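Local coordinates for Alpha/beta hydrolase fold protein (Ochrobactrum, PDB 4G9E) that probably opens the lactone ring of N-acyl homoserine lactones by hydrolysis, and is captured here with the ring-opened N-butanoyl-homoserine bound, at residues A[57-62]-A[82-87]; A[28-33]-A[109-114]; A[222-227]-A[240-245]; A[122-127]-A[248-253]. All blocks are in the same frame, centred on the assembly; numbering follows the deposited sequence.

Contact 1. Residues A[57-62]-A[82-87]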
# COMPACT_ATOMS: atom_id res chain seq x y z
N PRO A 57 -7.53 -2.14 -6.18
CA PRO A 57 -7.23 -1.77 -7.57
C PRO A 57 -5.80 -2.09 -7.96
O PRO A 57 -4.99 -2.47 -7.13
CB PRO A 57 -7.41 -0.24 -7.59
CG PRO A 57 -7.95 0.14 -6.26
CD PRO A 57 -7.59 -0.96 -5.30
N ASP A 58 -5.51 -1.93 -9.24
CA ASP A 58 -4.15 -1.97 -9.73
C ASP A 58 -3.72 -0.55 -10.07
O ASP A 58 -4.41 0.16 -10.80
CB ASP A 58 -4.03 -2.86 -10.96
CG ASP A 58 -4.26 -4.32 -10.65
OD1 ASP A 58 -4.07 -4.72 -9.49
OD2 ASP A 58 -4.63 -5.09 -11.57
N LEU A 59 -2.58 -0.12 -9.54
CA LEU A 59 -2.03 1.17 -9.90
C LEU A 59 -1.76 1.25 -11.40
O LEU A 59 -1.48 0.23 -12.03
CB LEU A 59 -0.73 1.44 -9.16
CG LEU A 59 -0.78 1.51 -7.64
CD1 LEU A 59 0.62 1.64 -7.07
CD2 LEU A 59 -1.68 2.65 -7.17
N PRO A 60 -1.83 2.45 -11.98
CA PRO A 60 -1.35 2.62 -13.35
C PRO A 60 0.02 1.96 -13.50
O PRO A 60 0.85 2.06 -12.60
CB PRO A 60 -1.25 4.14 -13.49
CG PRO A 60 -2.34 4.65 -12.59
CD PRO A 60 -2.31 3.72 -11.40
N GLY A 61 0.24 1.30 -14.64
CA GLY A 61 1.50 0.64 -14.91
C GLY A 61 1.68 -0.71 -14.23
O GLY A 61 2.73 -1.33 -14.38
N HIS A 62 0.66 -1.16 -13.50
CA HIS A 62 0.75 -2.38 -12.70
C HIS A 62 -0.43 -3.30 -12.97
O HIS A 62 -1.52 -2.86 -13.35
CB HIS A 62 0.73 -2.02 -11.21
CG HIS A 62 1.96 -1.31 -10.72
ND1 HIS A 62 2.22 0.01 -11.02
CD2 HIS A 62 2.98 -1.74 -9.94
CE1 HIS A 62 3.36 0.36 -10.44
NE2 HIS A 62 3.84 -0.68 -9.79
N ASP A 82 -3.34 10.73 -6.26
CA ASP A 82 -4.35 11.38 -7.09
C ASP A 82 -5.19 10.33 -7.81
O ASP A 82 -6.42 10.40 -7.81
CB ASP A 82 -3.70 12.32 -8.11
CG ASP A 82 -3.35 13.66 -7.52
OD1 ASP A 82 -4.12 14.15 -6.66
OD2 ASP A 82 -2.31 14.24 -7.90
N ALA A 83 -4.52 9.34 -8.41
CA ALA A 83 -5.24 8.31 -9.15
C ALA A 83 -6.22 7.54 -8.26
O ALA A 83 -7.36 7.29 -8.64
CB ALA A 83 -4.26 7.35 -9.83
N MET A 84 -5.76 7.15 -7.07
CA MET A 84 -6.63 6.40 -6.18
C MET A 84 -7.79 7.26 -5.67
O MET A 84 -8.89 6.76 -5.46
CB MET A 84 -5.84 5.81 -5.02
CG MET A 84 -4.84 4.73 -5.43
SD MET A 84 -5.56 3.30 -6.30
CE MET A 84 -5.30 3.76 -8.00
N THR A 85 -7.53 8.55 -5.48
CA THR A 85 -8.60 9.44 -5.05
C THR A 85 -9.65 9.55 -6.16
O THR A 85 -10.85 9.55 -5.89
CB THR A 85 -8.05 10.83 -4.64
OG1 THR A 85 -7.12 10.67 -3.57
CG2 THR A 85 -9.18 11.72 -4.18
N GLU A 86 -9.20 9.61 -7.42
CA GLU A 86 -10.10 9.64 -8.57
C GLU A 86 -10.90 8.33 -8.68
O GLU A 86 -12.10 8.34 -8.98
CB GLU A 86 -9.32 9.93 -9.86
CG GLU A 86 -10.19 9.94 -11.11
CD GLU A 86 -9.43 10.29 -12.37
OE1 GLU A 86 -8.21 10.56 -12.30
OE2 GLU A 86 -10.05 10.30 -13.46
N VAL A 87 -10.23 7.21 -8.44
CA VAL A 87 -10.92 5.92 -8.43
C VAL A 87 -12.04 5.93 -7.38
O VAL A 87 -13.18 5.55 -7.67
CB VAL A 87 -9.93 4.76 -8.16
CG1 VAL A 87 -10.67 3.49 -7.73
CG2 VAL A 87 -9.07 4.52 -9.40
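M84 reaches from the helix at 82-87 into the loop at 57-62 and lodges its thioether between two loop side chains. Its CE methyl meets L59 CD2 at 3.9 Å, while SD sits 4.0 Å from P57 CG, the two side chains slanting past each other. The bends at chi2 and chi3 (96°) fold the end of M84 back against the loop, where its chain lies nearly square to that of L59. This is the close-packed half of the contact, and L59 is closed in further by L103 and I107 of helix 103-111. Cutting M84 back to an alanine would remove the thioether, and the gap is likely to let the end of L59 shift. The surroundings are those of an alpha/beta hydrolase core: the loop leaves strand 52-57, and helix 77-91 belongs to the crossover that leads on to strand 97-101. Beyond M84 the packing slackens. P60 CG comes no nearer than 4.3 Å to A83 CB. On the far flank of the helix D82, T85 and E86 are partly exposed, with D82 salt-bridged to R114. The loop keeps its own shape through a type II turn from L59 to H62, closed by H62 N to L59 O at 2.9 Å, with G61 at positive phi. A second, nearly straight bond (167°) runs from H62 ND1 to P60 O at 2.9 Å; P60 O lies in the plane of the H62 ring, while ND1 stands 40° above the plane of the P60 carbonyl.

Contact 2. Residues A[28-33]-A[109-114]. With C4L (N-butanoyl-L-homoserine), chain C.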
# COMPACT_ATOMS: atom_id res chain seq x y z
N LEU A 28 -10.13 0.29 1.21
CA LEU A 28 -9.29 0.37 0.03
C LEU A 28 -7.93 -0.21 0.39
O LEU A 28 -7.30 0.24 1.33
CB LEU A 28 -9.13 1.83 -0.37
CG LEU A 28 -8.08 2.11 -1.44
CD1 LEU A 28 -8.43 1.43 -2.75
CD2 LEU A 28 -7.93 3.62 -1.66
N MET A 29 -7.50 -1.23 -0.36
CA MET A 29 -6.18 -1.83 -0.17
C MET A 29 -5.31 -1.44 -1.36
O MET A 29 -5.69 -1.69 -2.50
CB MET A 29 -6.28 -3.36 -0.08
CG MET A 29 -7.13 -3.84 1.08
SD MET A 29 -7.14 -5.63 1.29
CE MET A 29 -5.57 -5.85 2.12
N ILE A 30 -4.15 -0.85 -1.08
CA ILE A 30 -3.25 -0.34 -2.12
C ILE A 30 -1.96 -1.15 -2.11
O ILE A 30 -1.24 -1.18 -1.11
CB ILE A 30 -2.91 1.15 -1.91
CG1 ILE A 30 -4.16 2.00 -1.67
CG2 ILE A 30 -2.15 1.67 -3.12
CD1 ILE A 30 -3.86 3.44 -1.35
N HIS A 31 -1.68 -1.81 -3.23
CA HIS A 31 -0.53 -2.70 -3.35
C HIS A 31 0.80 -1.96 -3.46
O HIS A 31 0.87 -0.73 -3.55
CB HIS A 31 -0.72 -3.64 -4.54
CG HIS A 31 -0.66 -2.95 -5.87
ND1 HIS A 31 0.52 -2.55 -6.46
CD2 HIS A 31 -1.65 -2.60 -6.74
CE1 HIS A 31 0.26 -1.97 -7.62
NE2 HIS A 31 -1.05 -1.99 -7.82
N GLY A 32 1.87 -2.75 -3.45
CA GLY A 32 3.22 -2.23 -3.46
C GLY A 32 3.88 -2.14 -4.82
O GLY A 32 3.27 -2.40 -5.86
N ASN A 33 5.14 -1.75 -4.80
CA ASN A 33 5.96 -1.57 -5.99
C ASN A 33 5.98 -2.86 -6.83
O ASN A 33 6.37 -3.92 -6.33
CB ASN A 33 7.36 -1.21 -5.54
CG ASN A 33 8.28 -0.80 -6.67
OD1 ASN A 33 8.17 -1.28 -7.80
ND2 ASN A 33 9.22 0.07 -6.35
N ILE A 109 -0.38 7.73 2.70
CA ILE A 109 0.02 8.94 3.41
C ILE A 109 -0.25 10.19 2.55
O ILE A 109 -0.78 11.19 3.04
CB ILE A 109 1.51 8.87 3.85
CG1 ILE A 109 1.71 7.75 4.88
CG2 ILE A 109 1.98 10.22 4.40
CD1 ILE A 109 3.17 7.45 5.16
N GLU A 110 0.09 10.12 1.26
CA GLU A 110 -0.21 11.23 0.37
C GLU A 110 -1.72 11.39 0.13
O GLU A 110 -2.17 12.47 -0.24
CB GLU A 110 0.56 11.10 -0.95
CG GLU A 110 2.09 11.05 -0.79
CD GLU A 110 2.69 12.34 -0.23
OE1 GLU A 110 2.06 13.41 -0.35
OE2 GLU A 110 3.80 12.27 0.34
N MET A 111 -2.51 10.35 0.38
CA MET A 111 -3.96 10.47 0.25
C MET A 111 -4.61 11.21 1.41
O MET A 111 -5.74 11.66 1.28
CB MET A 111 -4.64 9.10 0.09
CG MET A 111 -4.45 8.47 -1.26
SD MET A 111 -5.32 6.90 -1.41
CE MET A 111 -7.02 7.42 -1.49
N ILE A 112 -3.92 11.34 2.53
CA ILE A 112 -4.53 11.97 3.69
C ILE A 112 -5.05 13.37 3.33
O ILE A 112 -6.17 13.73 3.68
CB ILE A 112 -3.58 12.01 4.90
CG1 ILE A 112 -3.31 10.58 5.41
CG2 ILE A 112 -4.14 12.88 6.02
CD1 ILE A 112 -2.24 10.49 6.45
N ALA A 113 -4.26 14.13 2.59
CA ALA A 113 -4.66 15.49 2.22
C ALA A 113 -5.73 15.52 1.13
O ALA A 113 -6.46 16.50 1.00
CB ALA A 113 -3.45 16.26 1.75
N ARG A 114 -5.82 14.46 0.34
CA ARG A 114 -6.67 14.41 -0.84
C ARG A 114 -8.02 13.75 -0.60
O ARG A 114 -8.93 13.92 -1.40
CB ARG A 114 -5.94 13.66 -1.95
CG ARG A 114 -4.68 14.37 -2.43
CD ARG A 114 -3.89 13.51 -3.41
NE ARG A 114 -2.86 14.32 -4.06
CZ ARG A 114 -1.67 14.59 -3.54
NH1 ARG A 114 -1.31 14.08 -2.38
NH2 ARG A 114 -0.83 15.37 -4.21
O1 C4L C . 7.35 -3.17 -1.72
C4 C4L C . 7.42 -1.96 -2.03
O2 C4L C . 6.43 -1.29 -2.41
C3 C4L C . 8.75 -1.26 -1.96
C2 C4L C . 9.69 -1.94 -0.96
C1 C4L C . 11.15 -1.59 -1.20
O3 C4L C . 11.62 -2.24 -2.39
N1 C4L C . 8.63 0.15 -1.58
C5 C4L C . 8.77 1.15 -2.46
O4 C4L C . 9.03 0.98 -3.64
C6 C4L C . 8.61 2.55 -1.92
C7 C4L C . 9.77 3.42 -2.41
C8 C4L C . 11.11 2.96 -1.86
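I30 on strand 24-30 and M111 near the end of helix 103-111 face one another with their CA atoms 11.1 Å apart, so only the ends of long side chains bridge the gap between sheet and helix. In the alpha/beta hydrolase fold this helix follows the probable nucleophile elbow and packs on the central sheet. M111 runs straight to its sulfur and then bends at chi3 (72°), which lays SD 3.8 Å from I30 CD1 and the CE methyl 3.9 Å from L28 CD2. A81 of helix 77-91 also packs on M111. Past the strand the segment becomes part of the ligand pocket. H31 ND1 donates to a lone pair of G32 O at 2.8 Å, which probably fixes the rotation of the H31 ring, and a side chain at G32 would run into O2 of the bound N-butanoyl-homoserine. That carboxylate oxygen takes an almost straight bond (175°) from N33 N at 2.8 Å. L103 N also binds the ligand, an arrangement consistent with an oxyanion hole. With its CG swung opposite the backbone N (chi1 -172°), N33 also grips the acyl end: ND2 donates to ligand O4 at 2.9 Å.

Contact 3. Residues A[222-227]-A[240-245]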
# COMPACT_ATOMS: atom_id res chain seq x y z
N VAL A 222 12.40 -2.64 5.63
CA VAL A 222 12.08 -1.56 6.55
C VAL A 222 12.81 -1.69 7.87
O VAL A 222 12.84 -2.77 8.46
CB VAL A 222 10.57 -1.49 6.81
CG1 VAL A 222 10.24 -0.35 7.75
CG2 VAL A 222 9.82 -1.33 5.49
N GLU A 223 13.39 -0.59 8.34
CA GLU A 223 14.02 -0.56 9.66
C GLU A 223 12.97 -0.41 10.75
O GLU A 223 12.44 0.68 10.96
CB GLU A 223 15.01 0.60 9.74
CG GLU A 223 16.19 0.44 8.82
CD GLU A 223 17.24 -0.53 9.32
OE1 GLU A 223 16.95 -1.37 10.21
OE2 GLU A 223 18.37 -0.45 8.82
N LEU A 224 12.66 -1.50 11.44
CA LEU A 224 11.61 -1.46 12.45
C LEU A 224 11.96 -0.55 13.62
O LEU A 224 11.06 0.04 14.24
CB LEU A 224 11.27 -2.87 12.94
CG LEU A 224 10.76 -3.81 11.85
CD1 LEU A 224 10.41 -5.16 12.44
CD2 LEU A 224 9.56 -3.20 11.14
N ASP A 225 13.24 -0.43 13.93
CA ASP A 225 13.70 0.49 14.97
C ASP A 225 13.34 1.93 14.62
O ASP A 225 12.92 2.71 15.47
CB ASP A 225 15.22 0.40 15.16
CG ASP A 225 15.65 -0.89 15.82
OD1 ASP A 225 14.78 -1.63 16.31
OD2 ASP A 225 16.88 -1.15 15.86
N PHE A 226 13.53 2.27 13.35
CA PHE A 226 13.21 3.61 12.88
C PHE A 226 11.71 3.84 12.96
O PHE A 226 11.25 4.86 13.47
CB PHE A 226 13.69 3.79 11.44
CG PHE A 226 13.41 5.15 10.88
CD1 PHE A 226 12.22 5.42 10.24
CD2 PHE A 226 14.34 6.17 11.00
CE1 PHE A 226 11.95 6.66 9.72
CE2 PHE A 226 14.08 7.42 10.48
CZ PHE A 226 12.88 7.67 9.85
N VAL A 227 10.94 2.88 12.47
CA VAL A 227 9.49 2.98 12.47
C VAL A 227 8.94 3.18 13.89
O VAL A 227 8.02 3.96 14.10
CB VAL A 227 8.86 1.74 11.80
CG1 VAL A 227 7.37 1.67 12.07
CG2 VAL A 227 9.15 1.76 10.31
N THR A 240 3.60 0.73 17.47
CA THR A 240 3.74 0.02 16.22
C THR A 240 3.70 -1.48 16.53
O THR A 240 4.18 -1.91 17.57
CB THR A 240 5.01 0.45 15.44
OG1 THR A 240 6.18 0.11 16.19
CG2 THR A 240 4.99 1.95 15.20
N HIS A 241 3.09 -2.25 15.64
CA HIS A 241 2.84 -3.67 15.84
C HIS A 241 3.78 -4.51 15.00
O HIS A 241 4.08 -4.15 13.85
CB HIS A 241 1.40 -4.02 15.47
CG HIS A 241 0.37 -3.48 16.41
ND1 HIS A 241 0.29 -3.86 17.73
CD2 HIS A 241 -0.64 -2.60 16.22
CE1 HIS A 241 -0.71 -3.23 18.31
NE2 HIS A 241 -1.30 -2.46 17.42
N VAL A 242 4.23 -5.63 15.55
CA VAL A 242 5.17 -6.50 14.87
C VAL A 242 4.68 -7.95 14.94
O VAL A 242 4.33 -8.44 16.01
CB VAL A 242 6.58 -6.37 15.50
CG1 VAL A 242 7.55 -7.35 14.87
CG2 VAL A 242 7.09 -4.94 15.36
N ILE A 243 4.65 -8.60 13.79
CA ILE A 243 4.20 -9.98 13.67
C ILE A 243 5.40 -10.91 13.46
O ILE A 243 6.17 -10.74 12.52
CB ILE A 243 3.23 -10.12 12.48
CG1 ILE A 243 1.96 -9.30 12.74
CG2 ILE A 243 2.91 -11.59 12.22
CD1 ILE A 243 1.05 -9.17 11.53
N ASP A 244 5.56 -11.89 14.34
CA ASP A 244 6.64 -12.85 14.21
C ASP A 244 6.45 -13.72 12.97
O ASP A 244 5.32 -13.93 12.52
CB ASP A 244 6.71 -13.77 15.43
CG ASP A 244 7.06 -13.04 16.71
OD1 ASP A 244 7.45 -11.86 16.65
OD2 ASP A 244 6.97 -13.68 17.79
N ASN A 245 7.54 -14.23 12.42
CA ASN A 245 7.48 -15.20 11.32
C ASN A 245 6.81 -14.61 10.10
O ASN A 245 6.06 -15.29 9.39
CB ASN A 245 6.73 -16.47 11.74
CG ASN A 245 7.28 -17.06 13.00
OD1 ASN A 245 6.54 -17.38 13.93
ND2 ASN A 245 8.60 -17.20 13.06
O HOH W 1 8.08 -1.28 14.56
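T240 OG1 holds a water at 2.9 Å, and the same water donates a longer bond, 3.3 Å, to L224 O, tying the helix at 224-227 to the chain entering strand 241-243. Helix and strand belong to one beta-alpha-beta unit, strand 211-216, helix 224-227 and strand 241-243, which ends the sheet of this alpha/beta hydrolase at its 241-243 edge. The chi1 of T240 (63°) tucks OG1 between the backbone N and the carbonyl carbon, and the same rotation points the methyl at the helix. T240 CG2 therefore meets V227 at a slant, 3.9 Å from its CG1 and 3.8 Å from its backbone oxygen, V227 O. One residue thus serves both the water bridge and the apolar packing. V213 of strand 211-216 touches both T240 and V227 and completes this small apolar cluster, with P127 also against V227. The backbones draw apart along the contact: CA atoms are 7.5 Å apart for V227 and T240, but 8.5 Å for L224 and V242. L224 and V242 still reach each other with their methyl ends, though more loosely, and both are partly exposed. L224 packs on N215 as well. The alternate strand residues, H241 and I243, serve the other side of the sheet, where both meet Y261 of helix 255-270. E223 sits at the N-cap of the short helix, and V227 N bonds to E223 O; the E223 carboxylate is salt-bridged to K139. At the looser end of the contact the nearest approach is L224 CD1 to V242 CG1, 4.3 Å.

Contact 4. Residues A[122-127]-A[248-253]. With C4L (N-butanoyl-L-homoserine), chain C.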
# COMPACT_ATOMS: atom_id res chain seq x y z
N MET A 122 -3.93 2.24 7.63
CA MET A 122 -2.96 1.26 8.13
C MET A 122 -1.84 1.13 7.11
O MET A 122 -2.11 0.98 5.92
CB MET A 122 -3.62 -0.11 8.36
CG MET A 122 -2.62 -1.18 8.83
SD MET A 122 -3.33 -2.80 9.15
CE MET A 122 -4.16 -2.45 10.70
N ILE A 123 -0.60 1.20 7.59
CA ILE A 123 0.57 1.07 6.73
C ILE A 123 1.45 -0.09 7.16
O ILE A 123 1.77 -0.25 8.35
CB ILE A 123 1.37 2.40 6.65
CG1 ILE A 123 1.83 2.87 8.04
CG2 ILE A 123 0.53 3.48 5.96
CD1 ILE A 123 2.75 4.09 8.00
N THR A 124 1.81 -0.91 6.18
CA THR A 124 2.60 -2.11 6.38
C THR A 124 3.72 -2.09 5.35
O THR A 124 3.47 -1.93 4.16
CB THR A 124 1.73 -3.36 6.16
OG1 THR A 124 0.79 -3.46 7.24
CG2 THR A 124 2.57 -4.63 6.08
N GLY A 125 4.96 -2.24 5.81
CA GLY A 125 6.10 -2.19 4.92
C GLY A 125 6.49 -0.78 4.52
O GLY A 125 7.16 -0.60 3.51
N THR A 126 6.09 0.20 5.33
CA THR A 126 6.21 1.62 5.00
C THR A 126 6.78 2.40 6.17
O THR A 126 6.11 2.56 7.19
CB THR A 126 4.81 2.20 4.73
OG1 THR A 126 4.16 1.44 3.70
CG2 THR A 126 4.87 3.67 4.34
N PRO A 127 8.01 2.93 6.03
CA PRO A 127 8.51 3.88 7.02
C PRO A 127 8.20 5.30 6.55
O PRO A 127 8.66 5.71 5.48
CB PRO A 127 10.02 3.64 6.97
CG PRO A 127 10.30 3.22 5.55
CD PRO A 127 9.02 2.61 5.00
N HIS A 248 8.03 -8.82 4.67
CA HIS A 248 7.48 -7.63 4.04
C HIS A 248 5.98 -7.70 3.77
O HIS A 248 5.36 -6.66 3.55
CB HIS A 248 8.19 -7.39 2.71
CG HIS A 248 7.98 -6.03 2.12
ND1 HIS A 248 8.16 -4.86 2.82
CD2 HIS A 248 7.66 -5.67 0.85
CE1 HIS A 248 7.95 -3.83 2.02
NE2 HIS A 248 7.65 -4.29 0.82
N ALA A 249 5.40 -8.90 3.76
CA ALA A 249 4.02 -9.06 3.31
C ALA A 249 3.21 -9.91 4.29
O ALA A 249 2.71 -10.98 3.93
CB ALA A 249 3.98 -9.69 1.93
N PRO A 250 3.06 -9.44 5.54
CA PRO A 250 2.40 -10.28 6.55
C PRO A 250 0.95 -10.63 6.20
O PRO A 250 0.45 -11.63 6.70
CB PRO A 250 2.48 -9.44 7.82
CG PRO A 250 2.73 -8.02 7.34
CD PRO A 250 3.58 -8.19 6.12
N PHE A 251 0.29 -9.82 5.38
CA PHE A 251 -1.08 -10.10 4.97
C PHE A 251 -1.21 -11.41 4.18
O PHE A 251 -2.29 -11.98 4.13
CB PHE A 251 -1.64 -8.92 4.17
CG PHE A 251 -0.84 -8.62 2.95
CD1 PHE A 251 -1.09 -9.31 1.77
CD2 PHE A 251 0.20 -7.70 2.98
CE1 PHE A 251 -0.32 -9.09 0.65
CE2 PHE A 251 0.98 -7.48 1.86
CZ PHE A 251 0.71 -8.17 0.69
N ARG A 252 -0.11 -11.87 3.57
CA ARG A 252 -0.12 -13.17 2.90
C ARG A 252 0.75 -14.22 3.60
O ARG A 252 0.50 -15.42 3.49
CB ARG A 252 0.25 -13.05 1.41
CG ARG A 252 1.68 -12.61 1.14
CD ARG A 252 1.95 -12.33 -0.36
NE ARG A 252 1.61 -13.48 -1.19
CZ ARG A 252 2.39 -14.55 -1.35
NH1 ARG A 252 3.58 -14.58 -0.78
NH2 ARG A 252 1.97 -15.58 -2.08
N GLU A 253 1.78 -13.76 4.31
CA GLU A 253 2.70 -14.65 5.02
C GLU A 253 2.08 -15.19 6.31
O GLU A 253 2.34 -16.33 6.71
CB GLU A 253 4.00 -13.91 5.34
CG GLU A 253 4.83 -13.52 4.11
CD GLU A 253 5.97 -12.57 4.45
OE1 GLU A 253 5.72 -11.49 5.02
OE2 GLU A 253 7.13 -12.90 4.13
O1 C4L C . 7.35 -3.17 -1.72
C4 C4L C . 7.42 -1.96 -2.03
O2 C4L C . 6.43 -1.29 -2.41
C3 C4L C . 8.75 -1.26 -1.96
C2 C4L C . 9.69 -1.94 -0.96
C1 C4L C . 11.15 -1.59 -1.20
O3 C4L C . 11.62 -2.24 -2.39
N1 C4L C . 8.63 0.15 -1.58
C5 C4L C . 8.77 1.15 -2.46
O4 C4L C . 9.03 0.98 -3.64
C6 C4L C . 8.61 2.55 -1.92
C7 C4L C . 9.77 3.42 -2.41
C8 C4L C . 11.11 2.96 -1.86
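H248 sets the edge of its imidazole against G125: CE1 lies 3.6 Å from G125 O, which sits near the ring plane. Also at the ring edge and in its plane is O1 of the bound N-butanoyl-homoserine, which receives a bond from H248 NE2 at 2.8 Å (161°). G125 has a positive phi, and a CB on it would clash with H248 CE1, so the bare backbone is what lets the ring lie this close. The second touch is apolar: T124 CG2 and P250 CG meet tip to tip at 3.6 Å, joining the end of strand 120-124 to the start of helix 250-253. The chi1 of T124 (-70°) turns the methyl to the proline while OG1 bonds to V214 O of the next strand. Further out, H248 ND1 is bonded to E219 OE1, F221 meets the ring edge-to-face, and W101 NE1 bonds to H248 O. G125 O is also bonded to S102 OG on the probable nucleophile elbow. A phenylalanine in place of H248 would probably leave ligand O1 and E219 OE1 without the imidazole that joins them. With S102 nearby, glutamate behind and product in front, the histidine stands as in a Ser-His-Glu catalytic triad, consistent with passing protons during lactone hydrolysis.

In the fold
All four contacts lie in the one alpha/beta hydrolase domain. Along the chain contact 1 is nested inside the loop closed by contact 2, and contact 3 inside that closed by contact 4, giving two units in series. Within each unit the centres are about 9 Å apart; those of contacts 2 and 4 lie about 13 Å apart and those of contacts 1 and 3 about 27 Å, on opposite sides of the chain's centre. The D82–R114 salt bridge joins contacts 1 and 2, while V222 packs on G125 between contacts 3 and 4. Contacts 2, 3 and 4 reach the same sheet; contacts 2 and 4 both touch the bound product and so join the nested pairs at the pocket.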